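Local coordinates for ADP-ribosylating toxin CARDS (Mycoplasma pneumoniae, PDB 4TLV), which transfers ADP-ribose from NAD+ to multiple target proteins as a mono-ADP-ribosylating toxin, disrupts respiratory epithelium and makes mammalian cells vacuolate, at residues N34-I39 and V207-P212; N91-G96 and R123-S128; R115-M120 and I211-S216. One frame throughout, in Å; residues are numbered along the deposited sequence.

Interaction 1 (N34-I39 and V207-P212)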
ATOM      1  N   ASN A  34      -5.206 -17.427 -14.893  1.00 11.80           N
ATOM      2  CA  ASN A  34      -6.344 -16.513 -14.897  1.00 13.79           C
ATOM      3  C   ASN A  34      -6.107 -15.454 -13.838  1.00 14.10           C
ATOM      4  O   ASN A  34      -6.096 -15.768 -12.644  1.00 11.74           O
ATOM      5  CB  ASN A  34      -7.644 -17.282 -14.613  1.00 15.56           C
ATOM      6  CG  ASN A  34      -8.871 -16.407 -14.708  1.00 19.45           C
ATOM      7  OD1 ASN A  34      -8.919 -15.317 -14.131  1.00 14.60           O
ATOM      8  ND2 ASN A  34      -9.891 -16.889 -15.433  1.00 19.75           N
ATOM      9  N   PHE A  35      -5.908 -14.208 -14.265  1.00 11.79           N
ATOM     10  CA  PHE A  35      -5.490 -13.166 -13.319  1.00 13.73           C
ATOM     11  C   PHE A  35      -6.556 -12.898 -12.248  1.00 11.16           C
ATOM     12  O   PHE A  35      -6.265 -12.871 -11.041  1.00 11.38           O
ATOM     13  CB  PHE A  35      -5.135 -11.873 -14.057  1.00 13.18           C
ATOM     14  CG  PHE A  35      -4.815 -10.717 -13.140  1.00 11.47           C
ATOM     15  CD1 PHE A  35      -3.616 -10.678 -12.453  1.00 11.73           C
ATOM     16  CD2 PHE A  35      -5.711  -9.664 -12.984  1.00 13.22           C
ATOM     17  CE1 PHE A  35      -3.319  -9.605 -11.613  1.00 12.46           C
ATOM     18  CE2 PHE A  35      -5.428  -8.598 -12.142  1.00 15.25           C
ATOM     19  CZ  PHE A  35      -4.223  -8.574 -11.454  1.00 12.20           C
ATOM     20  N   PHE A  36      -7.794 -12.678 -12.683  1.00 12.27           N
ATOM     21  CA  PHE A  36      -8.850 -12.355 -11.734  1.00 13.52           C
ATOM     22  C   PHE A  36      -9.132 -13.488 -10.745  1.00 13.26           C
ATOM     23  O   PHE A  36      -9.364 -13.233  -9.560  1.00 12.10           O
ATOM     24  CB  PHE A  36     -10.135 -11.907 -12.443  1.00 16.47           C
ATOM     25  CG  PHE A  36     -10.076 -10.490 -12.951  1.00 15.64           C
ATOM     26  CD1 PHE A  36     -10.431  -9.432 -12.133  1.00 24.85           C
ATOM     27  CD2 PHE A  36      -9.646 -10.218 -14.233  1.00 16.19           C
ATOM     28  CE1 PHE A  36     -10.369  -8.120 -12.599  1.00 25.43           C
ATOM     29  CE2 PHE A  36      -9.581  -8.919 -14.701  1.00 19.77           C
ATOM     30  CZ  PHE A  36      -9.945  -7.874 -13.889  1.00 18.54           C
ATOM     31  N   GLU A  37      -9.120 -14.735 -11.218  1.00 12.39           N
ATOM     32  CA  GLU A  37      -9.343 -15.867 -10.310  1.00 12.54           C
ATOM     33  C   GLU A  37      -8.243 -15.971  -9.254  1.00 13.86           C
ATOM     34  O   GLU A  37      -8.484 -16.428  -8.131  1.00 12.01           O
ATOM     35  CB  GLU A  37      -9.437 -17.191 -11.085  1.00 13.33           C
ATOM     36  CG  GLU A  37     -10.755 -17.330 -11.856  1.00 13.28           C
ATOM     37  CD  GLU A  37     -10.872 -18.657 -12.594  1.00 28.74           C
ATOM     38  OE1 GLU A  37      -9.901 -19.442 -12.585  1.00 28.02           O
ATOM     39  OE2 GLU A  37     -11.939 -18.916 -13.188  1.00 33.59           O
ATOM     40  N   HIS A  38      -7.031 -15.574  -9.628  1.00 12.00           N
ATOM     41  CA  HIS A  38      -5.906 -15.612  -8.697  1.00 12.27           C
ATOM     42  C   HIS A  38      -6.028 -14.527  -7.622  1.00 11.37           C
ATOM     43  O   HIS A  38      -5.783 -14.777  -6.434  1.00 13.75           O
ATOM     44  CB  HIS A  38      -4.582 -15.447  -9.443  1.00 13.25           C
ATOM     45  CG  HIS A  38      -3.413 -15.307  -8.531  1.00 11.75           C
ATOM     46  ND1 HIS A  38      -2.977 -16.341  -7.727  1.00 13.10           N
ATOM     47  CD2 HIS A  38      -2.632 -14.239  -8.240  1.00 12.08           C
ATOM     48  CE1 HIS A  38      -1.964 -15.916  -6.989  1.00 15.11           C
ATOM     49  NE2 HIS A  38      -1.729 -14.647  -7.287  1.00 12.07           N
ATOM     50  N   ILE A  39      -6.396 -13.323  -8.045  1.00 12.02           N
ATOM     51  CA  ILE A  39      -6.606 -12.205  -7.131  1.00 13.35           C
ATOM     52  C   ILE A  39      -7.785 -12.490  -6.196  1.00 13.65           C
ATOM     53  O   ILE A  39      -7.740 -12.168  -4.999  1.00 13.89           O
ATOM     54  CB  ILE A  39      -6.895 -10.891  -7.903  1.00 14.50           C
ATOM     55  CG1 ILE A  39      -5.656 -10.456  -8.692  1.00 13.68           C
ATOM     56  CG2 ILE A  39      -7.321  -9.795  -6.951  1.00 18.89           C
ATOM     57  CD1 ILE A  39      -4.404 -10.302  -7.827  1.00 13.28           C
ATOM     58  N   VAL A 207      -7.469  -8.223 -26.026  1.00 32.72           N
ATOM     59  CA  VAL A 207      -7.258  -9.020 -24.830  1.00 30.27           C
ATOM     60  C   VAL A 207      -8.538  -9.718 -24.419  1.00 31.81           C
ATOM     61  O   VAL A 207      -9.584  -9.077 -24.274  1.00 31.46           O
ATOM     62  CB  VAL A 207      -6.750  -8.173 -23.646  1.00 31.71           C
ATOM     63  CG1 VAL A 207      -6.650  -9.030 -22.403  1.00 31.27           C
ATOM     64  CG2 VAL A 207      -5.406  -7.554 -23.969  1.00 29.89           C
ATOM     65  N   HIS A 208      -8.444 -11.029 -24.229  1.00 26.33           N
ATOM     66  CA  HIS A 208      -9.555 -11.844 -23.771  1.00 28.90           C
ATOM     67  C   HIS A 208      -9.498 -12.032 -22.264  1.00 32.47           C
ATOM     68  O   HIS A 208      -8.466 -12.421 -21.715  1.00 30.37           O
ATOM     69  CB  HIS A 208      -9.525 -13.223 -24.435  1.00 28.69           C
ATOM     70  CG  HIS A 208      -9.974 -13.221 -25.862  1.00 31.89           C
ATOM     71  ND1 HIS A 208     -11.068 -13.760 -26.451  1.00 29.19           N
ATOM     72  CD2 HIS A 208      -9.248 -12.627 -26.872  1.00 34.65           C
ATOM     73  CE1 HIS A 208     -10.988 -13.472 -27.792  1.00 28.96           C
ATOM     74  NE2 HIS A 208      -9.881 -12.787 -28.019  1.00 35.61           N
ATOM     75  N   LEU A 209     -10.629 -11.786 -21.610  1.00 27.40           N
ATOM     76  CA  LEU A 209     -10.737 -11.906 -20.168  1.00 23.85           C
ATOM     77  C   LEU A 209     -11.901 -12.814 -19.784  1.00 26.60           C
ATOM     78  O   LEU A 209     -12.976 -12.747 -20.390  1.00 28.59           O
ATOM     79  CB  LEU A 209     -10.939 -10.507 -19.576  1.00 30.37           C
ATOM     80  CG  LEU A 209      -9.803  -9.868 -18.777  1.00 29.37           C
ATOM     81  CD1 LEU A 209      -8.444 -10.271 -19.293  1.00 28.61           C
ATOM     82  CD2 LEU A 209      -9.958  -8.330 -18.698  1.00 24.07           C
ATOM     83  N   SER A 210     -11.676 -13.672 -18.790  1.00 25.46           N
ATOM     84  CA  SER A 210     -12.736 -14.451 -18.172  1.00 28.23           C
ATOM     85  C   SER A 210     -12.897 -14.012 -16.724  1.00 26.45           C
ATOM     86  O   SER A 210     -12.102 -14.394 -15.866  1.00 28.88           O
ATOM     87  CB  SER A 210     -12.419 -15.944 -18.208  1.00 26.54           C
ATOM     88  OG  SER A 210     -12.283 -16.401 -19.541  1.00 39.03           O
ATOM     89  N   ILE A 211     -13.928 -13.221 -16.460  1.00 23.80           N
ATOM     90  CA  ILE A 211     -14.194 -12.710 -15.121  1.00 19.54           C
ATOM     91  C   ILE A 211     -15.066 -13.682 -14.347  1.00 25.38           C
ATOM     92  O   ILE A 211     -16.161 -14.019 -14.795  1.00 22.30           O
ATOM     93  CB  ILE A 211     -14.923 -11.353 -15.191  1.00 19.19           C
ATOM     94  CG1 ILE A 211     -14.299 -10.467 -16.273  1.00 20.98           C
ATOM     95  CG2 ILE A 211     -14.938 -10.679 -13.819  1.00 20.92           C
ATOM     96  CD1 ILE A 211     -12.821 -10.108 -16.032  1.00 21.22           C
ATOM     97  N   PRO A 212     -14.598 -14.114 -13.162  1.00 17.71           N
ATOM     98  CA  PRO A 212     -15.338 -15.085 -12.358  1.00 18.55           C
ATOM     99  C   PRO A 212     -16.547 -14.456 -11.652  1.00 18.34           C
ATOM    100  O   PRO A 212     -16.597 -13.243 -11.456  1.00 20.55           O
ATOM    101  CB  PRO A 212     -14.300 -15.550 -11.332  1.00 21.28           C
ATOM    102  CG  PRO A 212     -13.379 -14.379 -11.179  1.00 19.87           C
ATOM    103  CD  PRO A 212     -13.329 -13.697 -12.526  1.00 20.98           C
TER
HETATM  104  O   HOH W   1     -13.036 -16.888 -14.582  1.00 30.45           O
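F36 and I211 form the tight half of this contact between the first turn of helix 35-40, in the mono-ADP-ribosyltransferase domain, and the end of strand 207-210, where the residues after V207 belong to a region inferred to form the NAD+-binding pocket. I211 CD1 sits over one face of the F36 ring, 4.0 Å from its centroid and 25° off the normal, which qualifies as a CH-pi contact displaced toward the rim. The opposite face carries F35 CD2 near its rim, so the ring is held between two hydrocarbon groups. L209 CD2 comes obliquely to F36 CE2 at 4.1 Å, while P212 CD packs on F36 CB at 3.7 Å and P212 CB lies 4.0 Å from E37 CG. L99 of helix 92-104 and I122 of helix 115-126 also touch F36.

The other half is polar and looser. N34, its CG anti to the backbone N (chi1 -176°), is the N-cap: OD1 accepts from E37 N at 3.0 Å, the donor standing well above the carbonyl plane. Its ND2 makes a weak bond to S210 O of 3.4 Å. A water joins these groups, donating to E37 OE2 at 2.7 Å and to S210 O, and weakly accepting from N34 ND2. E37 OE1 forms a salt bridge with R46.

One amide thus serves two tasks, capping the helix through oxygen and touching the strand end through nitrogen. Since that direct bond is weak and water supplements it, most of the cohesion probably comes from the buried apolar side.

Interaction 2 (N91-G96 and R123-S128). With ACT (acetate ion), chain N.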
ATOM      1  N   ASN A  91       3.830  -7.488 -11.208  1.00  8.97           N
ATOM      2  CA  ASN A  91       3.076  -6.802 -10.149  1.00  9.93           C
ATOM      3  C   ASN A  91       1.548  -6.912 -10.313  1.00 10.95           C
ATOM      4  O   ASN A  91       0.995  -6.548 -11.362  1.00  9.88           O
ATOM      5  CB  ASN A  91       3.487  -5.328 -10.063  1.00  9.28           C
ATOM      6  CG  ASN A  91       2.823  -4.623  -8.892  1.00 10.39           C
ATOM      7  OD1 ASN A  91       1.795  -3.999  -9.054  1.00 11.35           O
ATOM      8  ND2 ASN A  91       3.399  -4.770  -7.690  1.00  9.84           N
ATOM      9  N   ALA A  92       0.866  -7.403  -9.277  1.00  8.31           N
ATOM     10  CA  ALA A  92      -0.579  -7.607  -9.372  1.00  9.52           C
ATOM     11  C   ALA A  92      -1.312  -6.282  -9.574  1.00 12.30           C
ATOM     12  O   ALA A  92      -2.174  -6.166 -10.465  1.00  9.87           O
ATOM     13  CB  ALA A  92      -1.120  -8.364  -8.133  1.00  8.89           C
ATOM     14  N   ARG A  93      -0.987  -5.269  -8.769  1.00  8.73           N
ATOM     15  CA  ARG A  93      -1.703  -3.986  -8.909  1.00 11.31           C
ATOM     16  C   ARG A  93      -1.535  -3.348 -10.307  1.00  9.57           C
ATOM     17  O   ARG A  93      -2.520  -2.927 -10.920  1.00 11.44           O
ATOM     18  CB  ARG A  93      -1.323  -2.981  -7.799  1.00 12.13           C
ATOM     19  CG  ARG A  93      -2.123  -3.191  -6.480  1.00 13.28           C
ATOM     20  CD  ARG A  93      -3.347  -2.244  -6.383  1.00 12.73           C
ATOM     21  NE  ARG A  93      -2.873  -0.873  -6.273  1.00 16.76           N
ATOM     22  CZ  ARG A  93      -3.009   0.066  -7.203  1.00 20.32           C
ATOM     23  NH1 ARG A  93      -3.682  -0.182  -8.321  1.00 17.95           N
ATOM     24  NH2 ARG A  93      -2.473   1.265  -7.000  1.00 17.35           N
ATOM     25  N   ALA A  94      -0.301  -3.291 -10.808  1.00 10.17           N
ATOM     26  CA  ALA A  94      -0.048  -2.669 -12.099  1.00  9.26           C
ATOM     27  C   ALA A  94      -0.745  -3.464 -13.207  1.00 10.47           C
ATOM     28  O   ALA A  94      -1.255  -2.895 -14.181  1.00 10.81           O
ATOM     29  CB  ALA A  94       1.465  -2.587 -12.367  1.00 11.37           C
ATOM     30  N   THR A  95      -0.736  -4.785 -13.066  1.00 10.16           N
ATOM     31  CA  THR A  95      -1.415  -5.647 -14.023  1.00 12.04           C
ATOM     32  C   THR A  95      -2.904  -5.285 -14.068  1.00 10.37           C
ATOM     33  O   THR A  95      -3.499  -5.167 -15.144  1.00 11.92           O
ATOM     34  CB  THR A  95      -1.210  -7.153 -13.680  1.00 11.39           C
ATOM     35  OG1 THR A  95       0.171  -7.494 -13.855  1.00  9.12           O
ATOM     36  CG2 THR A  95      -2.067  -8.054 -14.596  1.00 12.95           C
ATOM     37  N   GLY A  96      -3.500  -5.085 -12.895  1.00 11.79           N
ATOM     38  CA  GLY A  96      -4.903  -4.721 -12.798  1.00 11.83           C
ATOM     39  C   GLY A  96      -5.193  -3.359 -13.404  1.00 13.09           C
ATOM     40  O   GLY A  96      -6.187  -3.188 -14.096  1.00 13.24           O
ATOM     41  N   ARG A 123     -11.593  -3.069  -8.056  1.00 15.16           N
ATOM     42  CA  ARG A 123     -11.806  -2.313  -6.821  1.00 17.64           C
ATOM     43  C   ARG A 123     -11.282  -3.082  -5.599  1.00 14.92           C
ATOM     44  O   ARG A 123     -10.623  -2.510  -4.721  1.00 13.54           O
ATOM     45  CB  ARG A 123     -13.282  -1.975  -6.631  1.00 16.61           C
ATOM     46  CG  ARG A 123     -13.573  -1.136  -5.353  1.00 22.97           C
ATOM     47  CD  ARG A 123     -15.047  -0.680  -5.336  1.00 28.14           C
ATOM     48  NE  ARG A 123     -15.318   0.425  -4.414  1.00 44.62           N
ATOM     49  CZ  ARG A 123     -15.820   1.611  -4.775  1.00 48.88           C
ATOM     50  NH1 ARG A 123     -16.114   1.871  -6.052  1.00 37.85           N
ATOM     51  NH2 ARG A 123     -16.036   2.546  -3.852  1.00 44.01           N
ATOM     52  N   ALA A 124     -11.581  -4.376  -5.551  1.00 13.45           N
ATOM     53  CA  ALA A 124     -11.058  -5.233  -4.487  1.00 14.84           C
ATOM     54  C   ALA A 124      -9.523  -5.275  -4.492  1.00 12.95           C
ATOM     55  O   ALA A 124      -8.898  -5.169  -3.437  1.00 11.55           O
ATOM     56  CB  ALA A 124     -11.634  -6.625  -4.596  1.00 13.98           C
ATOM     57  N   LEU A 125      -8.924  -5.437  -5.669  1.00 11.22           N
ATOM     58  CA  LEU A 125      -7.459  -5.455  -5.786  1.00 10.57           C
ATOM     59  C   LEU A 125      -6.859  -4.128  -5.289  1.00 13.90           C
ATOM     60  O   LEU A 125      -5.812  -4.108  -4.635  1.00 13.45           O
ATOM     61  CB  LEU A 125      -7.054  -5.665  -7.242  1.00 10.78           C
ATOM     62  CG  LEU A 125      -5.565  -5.581  -7.595  1.00 11.51           C
ATOM     63  CD1 LEU A 125      -4.789  -6.604  -6.765  1.00 14.09           C
ATOM     64  CD2 LEU A 125      -5.395  -5.843  -9.087  1.00 14.29           C
ATOM     65  N   ARG A 126      -7.528  -3.026  -5.622  1.00 11.49           N
ATOM     66  CA  ARG A 126      -7.043  -1.672  -5.308  1.00 13.24           C
ATOM     67  C   ARG A 126      -7.114  -1.340  -3.826  1.00 11.36           C
ATOM     68  O   ARG A 126      -6.342  -0.529  -3.311  1.00 13.59           O
ATOM     69  CB  ARG A 126      -7.901  -0.644  -6.035  1.00 12.95           C
ATOM     70  CG  ARG A 126      -7.571  -0.469  -7.512  1.00 13.01           C
ATOM     71  CD  ARG A 126      -8.539   0.581  -8.081  1.00 10.15           C
ATOM     72  NE  ARG A 126      -7.998   1.188  -9.291  1.00 13.82           N
ATOM     73  CZ  ARG A 126      -8.482   2.291  -9.842  1.00 14.39           C
ATOM     74  NH1 ARG A 126      -9.520   2.907  -9.272  1.00 12.88           N
ATOM     75  NH2 ARG A 126      -7.922   2.783 -10.943  1.00 11.54           N
ATOM     76  N   THR A 127      -8.092  -1.928  -3.159  1.00 13.20           N
ATOM     77  CA  THR A 127      -8.387  -1.555  -1.789  1.00 15.21           C
ATOM     78  C   THR A 127      -8.065  -2.743  -0.880  1.00 16.75           C
ATOM     79  O   THR A 127      -6.927  -2.855  -0.386  1.00 20.05           O
ATOM     80  CB  THR A 127      -9.827  -0.988  -1.635  1.00 18.66           C
ATOM     81  OG1 THR A 127     -10.801  -1.971  -2.005  1.00 19.70           O
ATOM     82  CG2 THR A 127     -10.000   0.245  -2.524  1.00 16.34           C
ATOM     83  N   SER A 128      -9.006  -3.667  -0.755  1.00 14.29           N
ATOM     84  CA  SER A 128      -8.892  -4.828   0.146  1.00 17.12           C
ATOM     85  C   SER A 128      -7.589  -5.636   0.089  1.00 16.26           C
ATOM     86  O   SER A 128      -7.034  -5.980   1.146  1.00 10.62           O
ATOM     87  CB  SER A 128     -10.082  -5.782  -0.058  1.00 15.92           C
ATOM     88  OG  SER A 128     -11.294  -5.096   0.181  1.00 19.84           O
TER
HETATM   89  C   ACT N 608      -3.455   3.868  -9.757  0.65 20.21           C
HETATM   90  O   ACT N 608      -3.190   2.745  -9.276  0.65 22.05           O
HETATM   91  OXT ACT N 608      -3.992   3.884 -10.894  0.65 19.31           O
HETATM   92  CH3 ACT N 608      -3.130   5.120  -8.999  0.65 15.76           C
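L125 carries the apolar part of this contact, meeting A92 and G96 of helix 92-104 from the last turn of helix 115-126. Its CG is anti to the backbone N (chi1 174°), and the branch beyond it lies on the neighbouring helix: CD2 is 3.5 Å from A92 O and 3.9 Å from G96 CA. Because G96 has no side chain, L125 packs directly against its backbone. CD1 faces A92 CB more distantly, and F35 and I39 of helix 35-40 border the same leucine.

Van der Waals contacts of R93 form a second group. The turn of its chain at chi2, followed by another at chi3, brings CD to 3.6 Å from L125 O; NH1 lies 4.0 Å from R126 CG. The two arginine side chains cross at about a right angle, their guanidinium planes 83° apart.

Hydrogen bonds do not pass between the segments; they stay within them or lead outward. N91 caps helix 92-104, its OD1 accepting from A94 N at 2.8 Å in the carbonyl plane. An acetate, probably from the crystallisation liquor, lies at the edge of the R93 guanidinium, where its O accepts from NH2 at 2.8 Å (156° at the hydrogen) and from NH1 at 3.1 Å.

The charges form the last group. R93 NH1 and R126 NE stand 4.6 Å apart, yet E97 forms salt bridges to both arginines, one through each carboxylate oxygen, and R93 NE donates to F591 O at the C terminus. R126 also bonds to Y475 and S480 of the D3 domain. Shared E97 probably offsets the repulsion of the pair, and these bonds link the catalytic domain to D3.

Interaction 3 (R115-M120 and I211-S216); sequences REMAQM and IPQAAS
The turn between strands 207-210 and 214-219 packs here on the first half of helix 115-126, M117 and A118 meeting I211, P212 and Q213 within the part of the chain that belongs to the pertussis toxin S1 family. The helix lies in the mono-ADP-ribosyltransferase domain and the turn in a region inferred to form the NAD+-binding pocket; the contact itself is a helix-to-turn packing without hydrogen bonds between the two segments. The evidence for close approach is the 6.0 Å between A118 CA and I211 CA.

I211 meets the helix with both branches. CD1 lies 3.6 Å from A118 CB, and CG2 lies 3.8 Å from M117 CB and an equal distance from the backbone N of A118, so the isoleucine straddles the join between the two residues. Its own main chain is held from another direction by a backbone hydrogen bond to S112, and F110 of strand 108-110 also borders its side chain.

M117 reaches further along the turn. Its CG is anti to the carbonyl carbon, and the bend at chi3 (64°) places CE beside the backbone of P212 and Q213. There the methyl rests 3.9 Å from both CG and CA of Q213, an exposed glutamine whose main chain is hydrogen-bonded to L259.

A buried carbonyl marks the end of this packing: P212 O, which has no hydrogen-bonding partner in the model, is met by the methyl of M117, with CE only 3.3 Å from the oxygen.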
ATOM      1  N   ARG A 115     -17.611  -6.021 -18.005  1.00 15.08           N
ATOM      2  CA  ARG A 115     -16.783  -4.953 -17.463  1.00 17.92           C
ATOM      3  C   ARG A 115     -17.189  -4.528 -16.042  1.00 21.17           C
ATOM      4  O   ARG A 115     -16.329  -4.259 -15.208  1.00 18.36           O
ATOM      5  CB  ARG A 115     -16.752  -3.745 -18.390  1.00 16.10           C
ATOM      6  CG  ARG A 115     -15.824  -2.635 -17.876  1.00 19.23           C
ATOM      7  CD  ARG A 115     -15.655  -1.541 -18.885  1.00 18.91           C
ATOM      8  NE  ARG A 115     -16.827  -0.672 -18.975  1.00 22.30           N
ATOM      9  CZ  ARG A 115     -16.903   0.376 -19.790  1.00 24.34           C
ATOM     10  NH1 ARG A 115     -15.882   0.685 -20.573  1.00 23.57           N
ATOM     11  NH2 ARG A 115     -17.991   1.127 -19.816  1.00 25.30           N
ATOM     12  N   GLU A 116     -18.487  -4.463 -15.774  1.00 18.68           N
ATOM     13  CA  GLU A 116     -18.955  -4.103 -14.437  1.00 22.71           C
ATOM     14  C   GLU A 116     -18.368  -5.064 -13.399  1.00 22.68           C
ATOM     15  O   GLU A 116     -17.845  -4.637 -12.370  1.00 17.65           O
ATOM     16  CB  GLU A 116     -20.490  -4.091 -14.367  1.00 26.61           C
ATOM     17  CG  GLU A 116     -21.047  -3.705 -12.990  1.00 34.55           C
ATOM     18  CD  GLU A 116     -22.581  -3.755 -12.912  1.00 52.04           C
ATOM     19  OE1 GLU A 116     -23.226  -4.163 -13.907  1.00 57.24           O
ATOM     20  OE2 GLU A 116     -23.138  -3.384 -11.852  1.00 48.95           O
ATOM     21  N   MET A 117     -18.437  -6.359 -13.680  1.00 17.67           N
ATOM     22  CA  MET A 117     -17.866  -7.358 -12.785  1.00 19.76           C
ATOM     23  C   MET A 117     -16.349  -7.218 -12.654  1.00 20.37           C
ATOM     24  O   MET A 117     -15.799  -7.363 -11.563  1.00 16.31           O
ATOM     25  CB  MET A 117     -18.201  -8.769 -13.273  1.00 22.11           C
ATOM     26  CG  MET A 117     -19.677  -9.107 -13.236  1.00 21.42           C
ATOM     27  SD  MET A 117     -20.026 -10.657 -14.109  1.00 32.26           S
ATOM     28  CE  MET A 117     -19.121 -11.869 -13.127  1.00 31.80           C
ATOM     29  N   ALA A 118     -15.668  -6.961 -13.770  1.00 17.73           N
ATOM     30  CA  ALA A 118     -14.214  -6.826 -13.729  1.00 18.55           C
ATOM     31  C   ALA A 118     -13.821  -5.628 -12.869  1.00 16.89           C
ATOM     32  O   ALA A 118     -12.837  -5.677 -12.126  1.00 16.11           O
ATOM     33  CB  ALA A 118     -13.637  -6.690 -15.136  1.00 16.30           C
ATOM     34  N   GLN A 119     -14.587  -4.547 -12.972  1.00 12.89           N
ATOM     35  CA  GLN A 119     -14.306  -3.354 -12.177  1.00 15.13           C
ATOM     36  C   GLN A 119     -14.526  -3.577 -10.673  1.00 16.66           C
ATOM     37  O   GLN A 119     -13.847  -2.963  -9.838  1.00 13.59           O
ATOM     38  CB  GLN A 119     -15.086  -2.138 -12.713  1.00 14.05           C
ATOM     39  CG  GLN A 119     -14.488  -1.667 -14.048  1.00 15.35           C
ATOM     40  CD  GLN A 119     -15.321  -0.616 -14.739  1.00 19.00           C
ATOM     41  OE1 GLN A 119     -14.814  -0.109 -15.853  1.00 19.21           O
ATOM     42  NE2 GLN A 119     -16.413  -0.257 -14.272  1.00 21.56           N
ATOM     43  N   MET A 120     -15.449  -4.468 -10.331  1.00 14.46           N
ATOM     44  CA  MET A 120     -15.599  -4.891  -8.942  1.00 16.35           C
ATOM     45  C   MET A 120     -14.349  -5.633  -8.489  1.00 15.56           C
ATOM     46  O   MET A 120     -13.884  -5.456  -7.362  1.00 14.02           O
ATOM     47  CB  MET A 120     -16.803  -5.812  -8.767  1.00 17.08           C
ATOM     48  CG  MET A 120     -18.151  -5.135  -8.932  1.00 25.61           C
ATOM     49  SD  MET A 120     -19.462  -6.379  -8.925  1.00 33.04           S
ATOM     50  CE  MET A 120     -20.897  -5.311  -9.098  1.00 38.93           C
ATOM     51  N   ILE A 211     -13.928 -13.221 -16.460  1.00 23.80           N
ATOM     52  CA  ILE A 211     -14.194 -12.710 -15.121  1.00 19.54           C
ATOM     53  C   ILE A 211     -15.066 -13.682 -14.347  1.00 25.38           C
ATOM     54  O   ILE A 211     -16.161 -14.019 -14.795  1.00 22.30           O
ATOM     55  CB  ILE A 211     -14.923 -11.353 -15.191  1.00 19.19           C
ATOM     56  CG1 ILE A 211     -14.299 -10.467 -16.273  1.00 20.98           C
ATOM     57  CG2 ILE A 211     -14.938 -10.679 -13.819  1.00 20.92           C
ATOM     58  CD1 ILE A 211     -12.821 -10.108 -16.032  1.00 21.22           C
ATOM     59  N   PRO A 212     -14.598 -14.114 -13.162  1.00 17.71           N
ATOM     60  CA  PRO A 212     -15.338 -15.085 -12.358  1.00 18.55           C
ATOM     61  C   PRO A 212     -16.547 -14.456 -11.652  1.00 18.34           C
ATOM     62  O   PRO A 212     -16.597 -13.243 -11.456  1.00 20.55           O
ATOM     63  CB  PRO A 212     -14.300 -15.550 -11.332  1.00 21.28           C
ATOM     64  CG  PRO A 212     -13.379 -14.379 -11.179  1.00 19.87           C
ATOM     65  CD  PRO A 212     -13.329 -13.697 -12.526  1.00 20.98           C
ATOM     66  N   GLN A 213     -17.507 -15.283 -11.267  1.00 21.17           N
ATOM     67  CA  GLN A 213     -18.700 -14.783 -10.598  1.00 23.28           C
ATOM     68  C   GLN A 213     -18.535 -14.726  -9.087  1.00 23.46           C
ATOM     69  O   GLN A 213     -19.321 -14.067  -8.404  1.00 19.97           O
ATOM     70  CB  GLN A 213     -19.904 -15.654 -10.954  1.00 29.65           C
ATOM     71  CG  GLN A 213     -20.282 -15.557 -12.425  1.00 36.44           C
ATOM     72  CD  GLN A 213     -21.474 -16.415 -12.769  1.00 49.17           C
ATOM     73  OE1 GLN A 213     -21.372 -17.640 -12.833  1.00 48.71           O
ATOM     74  NE2 GLN A 213     -22.620 -15.774 -12.987  1.00 52.64           N
ATOM     75  N   ALA A 214     -17.524 -15.418  -8.569  1.00 21.55           N
ATOM     76  CA  ALA A 214     -17.370 -15.555  -7.119  1.00 22.16           C
ATOM     77  C   ALA A 214     -15.929 -15.394  -6.636  1.00 17.96           C
ATOM     78  O   ALA A 214     -14.972 -15.530  -7.413  1.00 17.12           O
ATOM     79  CB  ALA A 214     -17.926 -16.885  -6.654  1.00 21.45           C
ATOM     80  N   ALA A 215     -15.792 -15.137  -5.337  1.00 16.93           N
ATOM     81  CA  ALA A 215     -14.491 -14.918  -4.699  1.00 17.47           C
ATOM     82  C   ALA A 215     -14.423 -15.623  -3.356  1.00 17.37           C
ATOM     83  O   ALA A 215     -15.451 -15.977  -2.778  1.00 20.13           O
ATOM     84  CB  ALA A 215     -14.226 -13.427  -4.523  1.00 17.38           C
ATOM     85  N   SER A 216     -13.205 -15.856  -2.878  1.00 15.21           N
ATOM     86  CA  SER A 216     -12.978 -16.371  -1.539  1.00 15.21           C
ATOM     87  C   SER A 216     -11.979 -15.430  -0.860  1.00 16.00           C
ATOM     88  O   SER A 216     -11.080 -14.896  -1.510  1.00 12.76           O
ATOM     89  CB  SER A 216     -12.444 -17.802  -1.573  1.00 18.31           C
ATOM     90  OG  SER A 216     -13.417 -18.697  -2.097  1.00 17.93           O
TER

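Followed from the N terminus, helix 35-40 is the first element of the three contacts, and interaction 1 closes a loop of 167 residues from it to strand 207-210. Interaction 2 is nested inside, joining the start of helix 92-104 to the end of helix 115-126. Interaction 3 begins on that second helix, before the 123-128 segment, and ends at 211-216, so its loop crosses that of interaction 2. Interactions 1 and 3 share I211 and P212, so this turn packs on both helices 35-40 and 115-126. F35 connects interactions 1 and 2: its CZ is 3.3 Å from A92 O. Together the contacts unite three helices and the 207-216 stretch within the range of the pertussis toxin S1 family.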